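Local structure of Tle cognate immunity protein 4 C-terminal domain-containing protein (Pseudomonas aeruginosa PAO1, 4R1D) at the interface of chains B and A. The protein binds the secreted lipase Tle4 as its cognate immunity protein, protecting Pseudomonas aeruginosa from its own H2-type VI secretion effector. Numbering follows the deposited sequence. Chains: chain A, Uncharacterized protein; chain B, Uncharacterized protein.

Contact 1: the interface of chains B and A. Residues chain B 88-89, 91-92; chain A 202, 229, 238-240, 262-264.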
ATOM      1  N   ILE B  88       4.853  15.268 -11.065  1.00 18.75           N
ATOM      2  CA  ILE B  88       5.649  15.678  -9.904  1.00 20.12           C
ATOM      3  C   ILE B  88       5.390  14.724  -8.739  1.00 23.88           C
ATOM      4  O   ILE B  88       6.322  14.287  -8.059  1.00 16.89           O
ATOM      5  CB  ILE B  88       5.383  17.149  -9.507  1.00 21.79           C
ATOM      6  CG1 ILE B  88       6.000  18.082 -10.548  1.00 22.55           C
ATOM      7  CG2 ILE B  88       5.938  17.464  -8.113  1.00 22.45           C
ATOM      8  CD1 ILE B  88       5.798  19.545 -10.252  1.00 22.28           C
ATOM      9  N   GLY B  89       4.125  14.365  -8.529  1.00 23.04           N
ATOM     10  CA  GLY B  89       3.778  13.447  -7.460  1.00 22.21           C
ATOM     11  C   GLY B  89       4.502  12.121  -7.597  1.00 17.00           C
ATOM     12  O   GLY B  89       4.986  11.550  -6.608  1.00 22.20           O
ATOM     13  N   LEU B  91       7.280  11.601  -9.344  1.00 19.11           N
ATOM     14  CA  LEU B  91       8.718  11.808  -9.210  1.00 18.22           C
ATOM     15  C   LEU B  91       9.106  11.770  -7.725  1.00 16.44           C
ATOM     16  O   LEU B  91      10.025  11.047  -7.316  1.00 17.91           O
ATOM     17  CB  LEU B  91       9.117  13.133  -9.862  1.00 16.59           C
ATOM     18  CG  LEU B  91      10.555  13.592  -9.627  1.00 16.79           C
ATOM     19  CD1 LEU B  91      11.540  12.572 -10.199  1.00 18.51           C
ATOM     20  CD2 LEU B  91      10.763  14.967 -10.255  1.00 18.36           C
ATOM     21  N   TRP B  92       8.385  12.539  -6.918  1.00 16.08           N
ATOM     22  CA  TRP B  92       8.696  12.713  -5.504  1.00 15.32           C
ATOM     23  C   TRP B  92       8.466  11.461  -4.666  1.00 19.55           C
ATOM     24  O   TRP B  92       9.217  11.184  -3.730  1.00 17.92           O
ATOM     25  CB  TRP B  92       7.834  13.832  -4.940  1.00 17.87           C
ATOM     26  CG  TRP B  92       7.973  14.053  -3.471  1.00 16.29           C
ATOM     27  CD1 TRP B  92       7.018  13.842  -2.527  1.00 20.29           C
ATOM     28  CD2 TRP B  92       9.128  14.544  -2.773  1.00 19.06           C
ATOM     29  NE1 TRP B  92       7.496  14.176  -1.283  1.00 20.20           N
ATOM     30  CE2 TRP B  92       8.789  14.605  -1.404  1.00 16.74           C
ATOM     31  CE3 TRP B  92      10.411  14.930  -3.169  1.00 15.87           C
ATOM     32  CZ2 TRP B  92       9.683  15.045  -0.428  1.00 17.05           C
ATOM     33  CZ3 TRP B  92      11.303  15.362  -2.198  1.00 16.76           C
ATOM     34  CH2 TRP B  92      10.934  15.419  -0.843  1.00 18.50           C
TER
ATOM     35  N   MET A 202       9.208  13.970 -18.292  1.00 28.64           N
ATOM     36  CA  MET A 202       8.438  15.105 -17.807  1.00 24.87           C
ATOM     37  C   MET A 202       8.698  16.357 -18.651  1.00 22.00           C
ATOM     38  O   MET A 202       7.758  17.079 -19.004  1.00 25.01           O
ATOM     39  CB  MET A 202       8.758  15.394 -16.336  1.00 23.46           C
ATOM     40  CG  MET A 202       8.417  14.276 -15.364  1.00 25.26           C
ATOM     41  SD  MET A 202       9.070  14.654 -13.711  1.00 29.51           S
ATOM     42  CE  MET A 202       7.941  15.938 -13.159  1.00 25.10           C
ATOM     43  N   VAL A 229      14.134  20.204 -10.081  1.00 17.49           N
ATOM     44  CA  VAL A 229      13.175  20.563 -11.115  1.00 18.33           C
ATOM     45  C   VAL A 229      12.053  21.429 -10.550  1.00 18.20           C
ATOM     46  O   VAL A 229      11.803  21.434  -9.349  1.00 20.23           O
ATOM     47  CB  VAL A 229      12.595  19.315 -11.825  1.00 21.55           C
ATOM     48  CG1 VAL A 229      13.728  18.401 -12.308  1.00 18.24           C
ATOM     49  CG2 VAL A 229      11.655  18.561 -10.909  1.00 17.70           C
ATOM     50  N   GLY A 238       5.201  24.206  -8.713  1.00 21.89           N
ATOM     51  CA  GLY A 238       5.678  23.068  -7.948  1.00 24.14           C
ATOM     52  C   GLY A 238       7.189  22.924  -8.037  1.00 17.69           C
ATOM     53  O   GLY A 238       7.837  23.493  -8.917  1.00 20.13           O
ATOM     54  N   TYR A 239       7.754  22.150  -7.120  1.00 17.59           N
ATOM     55  CA  TYR A 239       9.188  21.956  -7.058  1.00 19.50           C
ATOM     56  C   TYR A 239       9.478  20.525  -6.657  1.00 14.13           C
ATOM     57  O   TYR A 239       8.726  19.933  -5.888  1.00 17.36           O
ATOM     58  CB  TYR A 239       9.790  22.861  -5.986  1.00 16.96           C
ATOM     59  CG  TYR A 239       9.726  24.336  -6.298  1.00 20.26           C
ATOM     60  CD1 TYR A 239      10.682  24.931  -7.100  1.00 20.81           C
ATOM     61  CD2 TYR A 239       8.711  25.129  -5.784  1.00 23.81           C
ATOM     62  CE1 TYR A 239      10.632  26.284  -7.394  1.00 23.80           C
ATOM     63  CE2 TYR A 239       8.648  26.490  -6.067  1.00 20.54           C
ATOM     64  CZ  TYR A 239       9.615  27.059  -6.870  1.00 23.03           C
ATOM     65  OH  TYR A 239       9.576  28.407  -7.157  1.00 23.89           O
ATOM     66  N   THR A 240      10.574  19.980  -7.162  1.00 14.52           N
ATOM     67  CA  THR A 240      11.110  18.742  -6.605  1.00 16.11           C
ATOM     68  C   THR A 240      12.633  18.792  -6.663  1.00 12.55           C
ATOM     69  O   THR A 240      13.224  18.768  -7.741  1.00 16.42           O
ATOM     70  CB  THR A 240      10.573  17.502  -7.324  1.00 17.53           C
ATOM     71  OG1 THR A 240       9.142  17.481  -7.223  1.00 20.78           O
ATOM     72  CG2 THR A 240      11.116  16.246  -6.674  1.00 13.26           C
ATOM     73  N   ALA A 262      10.097  19.259  -1.658  1.00 17.11           N
ATOM     74  CA  ALA A 262       9.017  19.198  -2.633  1.00 16.70           C
ATOM     75  C   ALA A 262       7.939  20.236  -2.343  1.00 16.06           C
ATOM     76  O   ALA A 262       7.668  20.563  -1.183  1.00 19.47           O
ATOM     77  CB  ALA A 262       8.400  17.839  -2.637  1.00 15.85           C
ATOM     78  N   VAL A 263       7.336  20.738  -3.413  1.00 17.99           N
ATOM     79  CA  VAL A 263       6.038  21.407  -3.339  1.00 16.09           C
ATOM     80  C   VAL A 263       5.110  20.704  -4.310  1.00 20.09           C
ATOM     81  O   VAL A 263       5.231  20.872  -5.521  1.00 21.03           O
ATOM     82  CB  VAL A 263       6.114  22.904  -3.703  1.00 17.68           C
ATOM     83  CG1 VAL A 263       4.711  23.529  -3.643  1.00 19.95           C
ATOM     84  CG2 VAL A 263       7.034  23.634  -2.754  1.00 18.33           C
ATOM     85  N   LEU A 264       4.208  19.889  -3.769  1.00 22.14           N
ATOM     86  CA  LEU A 264       3.234  19.160  -4.570  1.00 22.94           C
ATOM     87  C   LEU A 264       2.008  20.031  -4.827  1.00 22.94           C
ATOM     88  O   LEU A 264       1.882  21.127  -4.281  1.00 29.67           O
ATOM     89  CB  LEU A 264       2.816  17.869  -3.858  1.00 22.08           C
ATOM     90  CG  LEU A 264       3.993  16.996  -3.416  1.00 20.13           C
ATOM     91  CD1 LEU A 264       3.509  15.779  -2.621  1.00 21.94           C
ATOM     92  CD2 LEU A 264       4.832  16.582  -4.614  1.00 21.53           C
TER
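B:Trp92 and A:Ala262 meet face to methyl in this apolar patch of the effector-immunity interface, where helix 84-95 of the lipase lies on the strands of Tli4. The methyl CB of A:Ala262 stands over one face of the indole, near its centre, 3.4 Å from B:Trp92 CD2, a CH-pi contact shared by the five- and six-membered rings. With CG anti to the backbone N (chi1 176°), the indole is carried out from the helix over strand 256-263. A:Leu264 crosses the indole side chain at about a right angle and sets its CD1 4.0 Å from B:Trp92 CD1.

Aliphatic packing continues one helical turn back. B:Ile88 slides antiparallel past A:Thr240 and A:Leu264, and its CG2 branch lies 3.8 Å from A:Leu264 CD2. Its other branch, CG1, touches the terminal methyl CE of A:Met202. B:Leu91 uses CD2 for three partners: A:Val229 CG2, the methyl CG2 of A:Thr240 and the thioether sulfur SD of A:Met202, the last at 3.9 Å.

Polar bonding does not cross this patch. The hydroxyl of A:Thr240 faces the B:Ile88 methyl but is satisfied within its own chain, by a 2.8 Å hydrogen bond from OG1 to the carbonyl O of A:Tyr239. That donor approaches broadside, at a C=O...OG1 angle of 92° and tilted from the carbonyl plane, while the CG2 methyl of A:Thr240 rests 3.8 Å from B:Trp92 CE3.

Contact 2: the interface of chains B and A. Residues chain B 100, 104-105, 110; chain A 163, 181, 183.
A:Arg163 and B:Glu104 slide past each other in opposite directions, the guanidinium lying nearly parallel to the carboxylate, with their planes 15° apart. The methylene CB of B:Glu104 sits over the centre of one guanidinium face, 3.6 Å from A:Arg163 CZ. The charged ends are offset: the salt bridge from A:Arg163 NE to B:Glu104 OE1 is long, at 3.8 Å. A bend at chi3 (65°) turns the guanidinium of A:Arg163 along the glutamate chain and on toward B:Gln110.

B:Gln110 reaches A:Arg163 tip to tip. A:Arg163 NH2 donates to the side-chain carbonyl B:Gln110 OE1 at 2.9 Å, nearly straight at 167°, lying in the carbonyl plane on a lone pair and in the plane of the guanidinium. NH1 binds a water at the same edge. That water also meets B:Gln110 OE1 at 2.7 Å and the backbone O of B:Glu104, tying the arginine tip to both the end of helix 99-105 and the 3-10 helix 108-110.

A:Ser183 OG abuts B:Glu104 OE2, but their modelled separation is too short to be trusted. B:Leu105 crosses A:Arg181 obliquely, placing CD2 over the rim of one guanidinium face, 3.5 Å from A:Arg181 NH1. Through these side chains strands 162-169 and 176-183 of the immunity protein hold helix 99-105 and the 3-10 helix 108-110 of Tle4 by charge, flat packing and a hydrogen bond to a side-chain amide, which may help to fix how the two proteins sit on each other.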
ATOM      1  N   LYS B 100      16.455   0.226  -2.343  1.00 14.55           N
ATOM      2  CA  LYS B 100      16.525   0.011  -0.914  1.00 17.35           C
ATOM      3  C   LYS B 100      15.602   0.999  -0.208  1.00 16.49           C
ATOM      4  O   LYS B 100      14.862   0.625   0.695  1.00 16.63           O
ATOM      5  CB  LYS B 100      17.977   0.132  -0.411  1.00 19.57           C
ATOM      6  CG  LYS B 100      18.132   0.016   1.093  1.00 26.61           C
ATOM      7  CD  LYS B 100      19.554  -0.364   1.480  1.00 30.75           C
ATOM      8  CE  LYS B 100      20.181   0.657   2.407  1.00 24.94           C
ATOM      9  NZ  LYS B 100      20.711   1.856   1.693  1.00 25.63           N
ATOM     10  N   GLU B 104      12.340   0.228   2.311  1.00 16.46           N
ATOM     11  CA  GLU B 104      12.224   0.799   3.647  1.00 16.67           C
ATOM     12  C   GLU B 104      10.977   1.642   3.822  1.00 14.74           C
ATOM     13  O   GLU B 104      10.352   1.620   4.880  1.00 17.91           O
ATOM     14  CB  GLU B 104      13.433   1.674   3.952  1.00 18.58           C
ATOM     15  CG  GLU B 104      14.714   0.919   3.982  1.00 18.40           C
ATOM     16  CD  GLU B 104      15.946   1.825   3.916  1.00 26.74           C
ATOM     17  OE1 GLU B 104      15.838   3.048   3.607  1.00 22.24           O
ATOM     18  OE2 GLU B 104      17.041   1.287   4.166  1.00 26.34           O
ATOM     19  N   LEU B 105      10.631   2.418   2.806  1.00 16.22           N
ATOM     20  CA  LEU B 105       9.546   3.378   2.968  1.00 14.50           C
ATOM     21  C   LEU B 105       8.155   2.778   2.730  1.00 19.89           C
ATOM     22  O   LEU B 105       7.170   3.282   3.257  1.00 17.73           O
ATOM     23  CB  LEU B 105       9.765   4.569   2.049  1.00 15.14           C
ATOM     24  CG  LEU B 105      11.053   5.346   2.360  1.00 15.00           C
ATOM     25  CD1 LEU B 105      11.364   6.343   1.265  1.00 18.01           C
ATOM     26  CD2 LEU B 105      10.932   6.045   3.725  1.00 21.59           C
ATOM     27  N   GLN B 110       5.139   1.077   9.026  1.00 16.74           N
ATOM     28  CA  GLN B 110       5.820   2.361   9.081  1.00 13.49           C
ATOM     29  C   GLN B 110       5.166   3.425   8.202  1.00 16.02           C
ATOM     30  O   GLN B 110       5.733   4.499   7.999  1.00 16.75           O
ATOM     31  CB  GLN B 110       7.299   2.191   8.731  1.00 16.74           C
ATOM     32  CG  GLN B 110       8.019   1.297   9.755  1.00 16.08           C
ATOM     33  CD  GLN B 110       9.458   0.999   9.396  1.00 14.51           C
ATOM     34  OE1 GLN B 110      10.019   1.585   8.476  1.00 16.08           O
ATOM     35  NE2 GLN B 110      10.055   0.049  10.108  1.00 16.65           N
TER
ATOM     36  N   ARG A 163      18.861   3.732  10.690  1.00 15.67           N
ATOM     37  CA  ARG A 163      18.243   4.586   9.694  1.00 13.81           C
ATOM     38  C   ARG A 163      17.430   5.640  10.408  1.00 12.47           C
ATOM     39  O   ARG A 163      16.912   5.395  11.500  1.00 14.27           O
ATOM     40  CB  ARG A 163      17.335   3.737   8.774  1.00 14.40           C
ATOM     41  CG  ARG A 163      16.372   4.544   7.891  1.00 17.11           C
ATOM     42  CD  ARG A 163      15.772   3.674   6.780  1.00 16.93           C
ATOM     43  NE  ARG A 163      14.906   2.594   7.268  1.00 14.80           N
ATOM     44  CZ  ARG A 163      13.592   2.717   7.441  1.00 15.56           C
ATOM     45  NH1 ARG A 163      12.985   3.881   7.194  1.00 16.44           N
ATOM     46  NH2 ARG A 163      12.880   1.682   7.855  1.00 17.23           N
ATOM     47  N   ARG A 181      17.075  11.801   5.163  1.00 16.35           N
ATOM     48  CA  ARG A 181      17.109  10.391   5.556  1.00 14.60           C
ATOM     49  C   ARG A 181      18.524   9.851   5.468  1.00 12.90           C
ATOM     50  O   ARG A 181      19.289  10.269   4.597  1.00 15.72           O
ATOM     51  CB  ARG A 181      16.235   9.549   4.605  1.00 13.72           C
ATOM     52  CG  ARG A 181      14.780   9.962   4.549  1.00 13.63           C
ATOM     53  CD  ARG A 181      13.927   9.068   3.654  1.00 14.66           C
ATOM     54  NE  ARG A 181      12.608   9.682   3.580  1.00 18.61           N
ATOM     55  CZ  ARG A 181      11.684   9.560   4.526  1.00 20.27           C
ATOM     56  NH1 ARG A 181      11.916   8.790   5.582  1.00 17.41           N
ATOM     57  NH2 ARG A 181      10.526  10.202   4.410  1.00 19.45           N
ATOM     58  N   SER A 183      20.435   5.784   5.693  1.00 13.25           N
ATOM     59  CA  SER A 183      20.191   4.364   5.786  1.00 17.87           C
ATOM     60  C   SER A 183      21.505   3.643   5.520  1.00 16.80           C
ATOM     61  O   SER A 183      22.174   3.921   4.525  1.00 15.65           O
ATOM     62  CB  SER A 183      19.150   3.969   4.730  1.00 19.72           C
ATOM     63  OG  SER A 183      18.980   2.562   4.704  1.00 23.16           O
TER
HETATM   64  O   HOH W   1      10.111   3.862   7.003  1.00 18.23           O

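Contact 3: the interface of chains B and A. Residues chain B 83, 85, 118, 141; chain A 234, 265.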
ATOM      1  N   ASP B  83      -0.675  14.909 -16.961  1.00 34.82           N
ATOM      2  CA  ASP B  83      -0.872  15.989 -16.012  1.00 31.01           C
ATOM      3  C   ASP B  83       0.429  16.343 -15.309  1.00 31.20           C
ATOM      4  O   ASP B  83       1.055  15.499 -14.684  1.00 25.73           O
ATOM      5  CB  ASP B  83      -1.930  15.612 -14.978  1.00 30.43           C
ATOM      6  CG  ASP B  83      -2.216  16.739 -14.025  1.00 36.55           C
ATOM      7  OD1 ASP B  83      -2.848  17.731 -14.459  1.00 36.42           O
ATOM      8  OD2 ASP B  83      -1.796  16.645 -12.851  1.00 29.00           O
ATOM      9  N   PHE B  85       1.281  18.077 -12.535  1.00 23.52           N
ATOM     10  CA  PHE B  85       1.419  17.878 -11.101  1.00 23.27           C
ATOM     11  C   PHE B  85       1.362  16.415 -10.707  1.00 25.57           C
ATOM     12  O   PHE B  85       2.004  16.009  -9.746  1.00 23.35           O
ATOM     13  CB  PHE B  85       0.404  18.698 -10.315  1.00 26.43           C
ATOM     14  CG  PHE B  85       0.883  20.076  -9.999  1.00 27.46           C
ATOM     15  CD1 PHE B  85       1.907  20.266  -9.081  1.00 29.07           C
ATOM     16  CD2 PHE B  85       0.324  21.183 -10.620  1.00 27.21           C
ATOM     17  CE1 PHE B  85       2.362  21.536  -8.781  1.00 30.85           C
ATOM     18  CE2 PHE B  85       0.780  22.455 -10.329  1.00 31.08           C
ATOM     19  CZ  PHE B  85       1.799  22.632  -9.409  1.00 27.72           C
ATOM     20  N   THR B 118      -4.789  15.574  -3.661  1.00 21.06           N
ATOM     21  CA  THR B 118      -5.604  16.491  -4.447  1.00 22.54           C
ATOM     22  C   THR B 118      -7.022  15.936  -4.561  1.00 21.59           C
ATOM     23  O   THR B 118      -7.218  14.727  -4.528  1.00 21.81           O
ATOM     24  CB  THR B 118      -5.032  16.665  -5.854  1.00 27.06           C
ATOM     25  OG1 THR B 118      -4.913  15.378  -6.475  1.00 31.13           O
ATOM     26  CG2 THR B 118      -3.660  17.345  -5.794  1.00 25.36           C
ATOM     27  N   ARG B 141      -7.051  10.253  -7.398  1.00 17.17           N
ATOM     28  CA  ARG B 141      -8.104  11.186  -7.793  1.00 17.36           C
ATOM     29  C   ARG B 141      -8.904  10.752  -9.023  1.00 16.12           C
ATOM     30  O   ARG B 141     -10.126  10.650  -8.965  1.00 16.49           O
ATOM     31  CB  ARG B 141      -7.548  12.594  -8.002  1.00 22.67           C
ATOM     32  CG  ARG B 141      -8.616  13.515  -8.540  1.00 26.80           C
ATOM     33  CD  ARG B 141      -8.419  14.937  -8.109  1.00 33.28           C
ATOM     34  NE  ARG B 141      -7.065  15.404  -8.335  1.00 34.88           N
ATOM     35  CZ  ARG B 141      -6.453  15.422  -9.513  1.00 39.68           C
ATOM     36  NH1 ARG B 141      -7.066  14.971 -10.595  1.00 39.25           N
ATOM     37  NH2 ARG B 141      -5.216  15.891  -9.601  1.00 35.21           N
TER
ATOM     38  N   LYS A 234      -1.875  25.437 -13.831  1.00 33.19           N
ATOM     39  CA  LYS A 234      -3.047  25.863 -13.072  1.00 37.07           C
ATOM     40  C   LYS A 234      -2.759  27.107 -12.242  1.00 37.16           C
ATOM     41  O   LYS A 234      -3.457  27.394 -11.272  1.00 43.03           O
ATOM     42  CB  LYS A 234      -3.527  24.738 -12.146  1.00 37.11           C
ATOM     43  CG  LYS A 234      -3.806  23.425 -12.851  1.00 38.07           C
ATOM     44  CD  LYS A 234      -4.337  22.365 -11.887  1.00 39.18           C
ATOM     45  CE  LYS A 234      -4.480  21.024 -12.596  1.00 44.75           C
ATOM     46  NZ  LYS A 234      -4.881  19.904 -11.694  1.00 47.04           N
ATOM     47  N   GLU A 265       1.122  19.548  -5.683  1.00 28.14           N
ATOM     48  CA  GLU A 265      -0.095  20.285  -5.996  1.00 28.40           C
ATOM     49  C   GLU A 265      -0.897  20.573  -4.732  1.00 33.74           C
ATOM     50  O   GLU A 265      -1.084  19.696  -3.897  1.00 34.04           O
ATOM     51  CB  GLU A 265      -0.943  19.496  -6.994  1.00 32.14           C
ATOM     52  CG  GLU A 265      -2.213  20.212  -7.426  1.00 35.21           C
ATOM     53  CD  GLU A 265      -2.904  19.545  -8.609  1.00 31.76           C
ATOM     54  OE1 GLU A 265      -2.484  18.447  -9.027  1.00 38.10           O
ATOM     55  OE2 GLU A 265      -3.881  20.127  -9.122  1.00 42.66           O
TER
HETATM   56  O   HOH W   2       2.038  17.002  -7.217  1.00 27.06           O
HETATM   57  O   HOH W   3      -3.546  17.508 -11.337  1.00 39.02           O
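Water 3 is gripped from both proteins: it lies 2.7 Å from the carboxylate oxygen OE1 of A:Glu265, 2.8 Å from the amine NZ of A:Lys234 and close to B:Asp83 OD2, with a weak contact from B:Arg141 NH2. It bridges B:Asp83 of the lipase to A:Glu265 and A:Lys234 of Tli4; no direct hydrogen bond crosses here, and the direct charged pair is long. A:Lys234 NZ donates to A:Glu265 OE2 at 2.8 Å, on the syn side of that oxygen and 19° out of the carboxylate plane, a salt bridge within the immunity protein. The long pair is the salt bridge of B:Arg141, NH2 standing 3.8 Å from A:Glu265 OE1 with the guanidinium turned steeply against the carboxylate. These basic neighbours may stabilise the charged carboxylate, while B:Asp83 close by may partly oppose them.

The extended chain of A:Glu265, with CG anti to the backbone N (chi1 -178°), passes between B:Phe85 and B:Thr118. It crosses the phenyl side chain at a slant, and its CG lies above one ring face toward the rim, while CB comes 3.6 Å from B:Phe85 CG. The methyl CG2 of B:Thr118 meets A:Glu265 CG at 3.6 Å, the two side chains nearly perpendicular. A second-shell bond anchors this threonine: B:Arg141 NE donates to its OG1 at 2.8 Å. At the base of the glutamate, the backbone N of A:Glu265 points nearly straight, at 167°, to water 2, which lies 2.7 Å from B:Phe85 O.

Contact 4: the interface of chains B and A. Residues chain B 398, 402-403, 406; chain A 85, 89-92, 113.
B:Asp406, its chi1 at -91°, turns its carboxylate toward A:Thr92, whose OG1 lies between its own backbone N and carbonyl carbon (chi1 62°), a torsion that sets hydroxyl and amide around one oxygen. The acid belongs to helix 400-421 of the alpha/beta-hydrolase-family lipase; its partner opens strand 92-100 in the N-terminal domain of the immunity protein. B:Asp406 OD2 accepts from A:Thr92 OG1 at 2.7 Å, on the anti lone pair. It also accepts from A:Thr92 N, nearly along the C-O axis but poorly angled at hydrogen (118°), and from A:Lys91 N at 3.0 Å, on the syn side. B:Asp406 OD1 takes A:Ser90 N at 3.1 Å.

Backbone amides thus reach both carboxylate oxygens, which may favour the charged form. Water 4, 2.7 Å from A:Lys91 NZ, links the lysine NZ to B:Asp406 OD1. Behind the threonine, A:Ser85 OG is hydrogen-bonded to A:Thr92 OG1 at 2.6 Å, with no donor assigned, and donates to A:Thr92 O, which may steady the hydroxyl from the second shell.

Along the same helix, B:Asp402 crosses A:Lys91 at about a right angle, carboxylate against the aliphatic stem, with OD1 3.7 Å from A:Lys91 CD. The methyl CG2 of A:Thr92 packs on B:Val398 CG2. B:Asn403 is crossed by A:Lys113, whose chain bends at chi3 and brings NZ to a weak hydrogen bond with the amide oxygen OD1, 3.0 Å away.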
ATOM      1  N   VAL B 398      16.092 -11.426  11.847  1.00 19.52           N
ATOM      2  CA  VAL B 398      15.109 -12.319  11.258  1.00 18.92           C
ATOM      3  C   VAL B 398      15.589 -12.714   9.865  1.00 21.94           C
ATOM      4  O   VAL B 398      16.071 -11.876   9.100  1.00 23.24           O
ATOM      5  CB  VAL B 398      13.710 -11.658  11.190  1.00 22.40           C
ATOM      6  CG1 VAL B 398      13.764 -10.349  10.401  1.00 24.64           C
ATOM      7  CG2 VAL B 398      12.678 -12.608  10.586  1.00 23.48           C
ATOM      8  N   ASP B 402      12.499 -16.901   6.326  1.00 20.29           N
ATOM      9  CA  ASP B 402      11.671 -17.213   7.493  1.00 20.40           C
ATOM     10  C   ASP B 402      10.471 -16.281   7.501  1.00 20.32           C
ATOM     11  O   ASP B 402       9.337 -16.710   7.666  1.00 18.16           O
ATOM     12  CB  ASP B 402      12.433 -16.982   8.804  1.00 17.56           C
ATOM     13  CG  ASP B 402      13.376 -18.116   9.163  1.00 25.50           C
ATOM     14  OD1 ASP B 402      13.239 -19.235   8.618  1.00 23.18           O
ATOM     15  OD2 ASP B 402      14.255 -17.878  10.022  1.00 23.48           O
ATOM     16  N   ASN B 403      10.745 -14.992   7.361  1.00 19.26           N
ATOM     17  CA  ASN B 403       9.687 -13.983   7.368  1.00 17.16           C
ATOM     18  C   ASN B 403       8.702 -14.218   6.235  1.00 19.53           C
ATOM     19  O   ASN B 403       7.487 -14.205   6.441  1.00 16.21           O
ATOM     20  CB  ASN B 403      10.290 -12.589   7.245  1.00 21.47           C
ATOM     21  CG  ASN B 403       9.323 -11.517   7.663  1.00 39.64           C
ATOM     22  OD1 ASN B 403       9.039 -11.367   8.850  1.00 42.72           O
ATOM     23  ND2 ASN B 403       8.795 -10.770   6.691  1.00 35.84           N
ATOM     24  N   ASP B 406       6.455 -17.385   6.727  1.00 15.43           N
ATOM     25  CA  ASP B 406       5.433 -17.125   7.731  1.00 18.90           C
ATOM     26  C   ASP B 406       4.338 -16.214   7.159  1.00 16.13           C
ATOM     27  O   ASP B 406       3.156 -16.383   7.480  1.00 15.55           O
ATOM     28  CB  ASP B 406       6.036 -16.521   9.003  1.00 18.57           C
ATOM     29  CG  ASP B 406       6.428 -17.582  10.022  1.00 20.46           C
ATOM     30  OD1 ASP B 406       6.120 -18.758   9.763  1.00 20.73           O
ATOM     31  OD2 ASP B 406       7.011 -17.239  11.085  1.00 21.26           O
TER
ATOM     32  N   SER A  85       4.600 -14.402  15.969  1.00 18.85           N
ATOM     33  CA  SER A  85       4.348 -13.236  15.119  1.00 17.18           C
ATOM     34  C   SER A  85       2.960 -13.244  14.470  1.00 17.35           C
ATOM     35  O   SER A  85       2.503 -12.221  13.954  1.00 19.88           O
ATOM     36  CB  SER A  85       5.433 -13.091  14.056  1.00 19.68           C
ATOM     37  OG  SER A  85       5.410 -14.186  13.176  1.00 17.59           O
ATOM     38  N   ALA A  89       2.122 -18.536  12.729  1.00 19.79           N
ATOM     39  CA  ALA A  89       3.571 -18.441  12.566  1.00 19.35           C
ATOM     40  C   ALA A  89       4.280 -19.690  13.085  1.00 17.07           C
ATOM     41  O   ALA A  89       3.842 -20.294  14.058  1.00 20.46           O
ATOM     42  CB  ALA A  89       4.107 -17.199  13.285  1.00 18.93           C
ATOM     43  N   SER A  90       5.375 -20.066  12.439  1.00 18.18           N
ATOM     44  CA  SER A  90       6.192 -21.176  12.925  1.00 22.50           C
ATOM     45  C   SER A  90       7.684 -20.851  12.904  1.00 22.00           C
ATOM     46  O   SER A  90       8.492 -21.559  13.518  1.00 22.02           O
ATOM     47  CB  SER A  90       5.920 -22.435  12.103  1.00 20.11           C
ATOM     48  OG  SER A  90       6.385 -22.278  10.781  1.00 23.95           O
ATOM     49  N   LYS A  91       8.063 -19.786  12.201  1.00 18.13           N
ATOM     50  CA  LYS A  91       9.485 -19.476  12.048  1.00 20.63           C
ATOM     51  C   LYS A  91       9.919 -18.147  12.656  1.00 19.29           C
ATOM     52  O   LYS A  91      11.121 -17.879  12.785  1.00 19.77           O
ATOM     53  CB  LYS A  91       9.874 -19.528  10.580  1.00 23.02           C
ATOM     54  CG  LYS A  91       9.424 -20.822   9.921  1.00 24.05           C
ATOM     55  CD  LYS A  91      10.038 -20.996   8.549  1.00 29.86           C
ATOM     56  CE  LYS A  91       9.686 -22.363   7.957  1.00 35.91           C
ATOM     57  NZ  LYS A  91       8.346 -22.383   7.294  1.00 31.99           N
ATOM     58  N   THR A  92       8.943 -17.312  13.006  1.00 24.69           N
ATOM     59  CA  THR A  92       9.240 -15.981  13.520  1.00 18.47           C
ATOM     60  C   THR A  92       8.405 -15.625  14.734  1.00 17.68           C
ATOM     61  O   THR A  92       7.225 -15.986  14.836  1.00 17.44           O
ATOM     62  CB  THR A  92       9.050 -14.871  12.451  1.00 16.47           C
ATOM     63  OG1 THR A  92       7.680 -14.826  12.029  1.00 18.69           O
ATOM     64  CG2 THR A  92       9.960 -15.118  11.245  1.00 20.38           C
ATOM     65  N   LYS A 113      10.051  -8.337  14.311  1.00 15.45           N
ATOM     66  CA  LYS A 113      10.088  -9.793  14.219  1.00 15.10           C
ATOM     67  C   LYS A 113      11.499 -10.339  14.375  1.00 16.34           C
ATOM     68  O   LYS A 113      12.477  -9.716  13.953  1.00 18.78           O
ATOM     69  CB  LYS A 113       9.467 -10.251  12.895  1.00 17.07           C
ATOM     70  CG  LYS A 113       7.985  -9.978  12.826  1.00 19.15           C
ATOM     71  CD  LYS A 113       7.354 -10.543  11.572  1.00 32.37           C
ATOM     72  CE  LYS A 113       7.349  -9.513  10.463  1.00 31.06           C
ATOM     73  NZ  LYS A 113       6.490  -9.955   9.336  1.00 36.60           N
TER
HETATM   74  O   HOH W   4       6.416 -20.571   7.841  1.00 20.22           O
HETATM   75  O   HOH W   5      13.507 -19.544  12.506  1.00 24.03           O

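Contact 1 and contact 3 are neighbours, their C-alpha centres about 11 Å apart; both draw on lipase helix 84-95, and the adjacent A:Leu264 and A:Glu265 divide between them, one for the apolar patch and one for the charged. Centre to centre, contact 2 lies about 20 Å from contact 1 and 21 Å from contact 4, using the next lipase helix, 99-105. Contact 4 stands, centre to centre, about 39 Å from contact 1 and 41 Å from contact 3, on helix 400-421 and the immunity protein's N-terminal domain. Tli4 holds Tle4 at well-separated points through both of its domains, consistent with a clamp-like inhibitory grip.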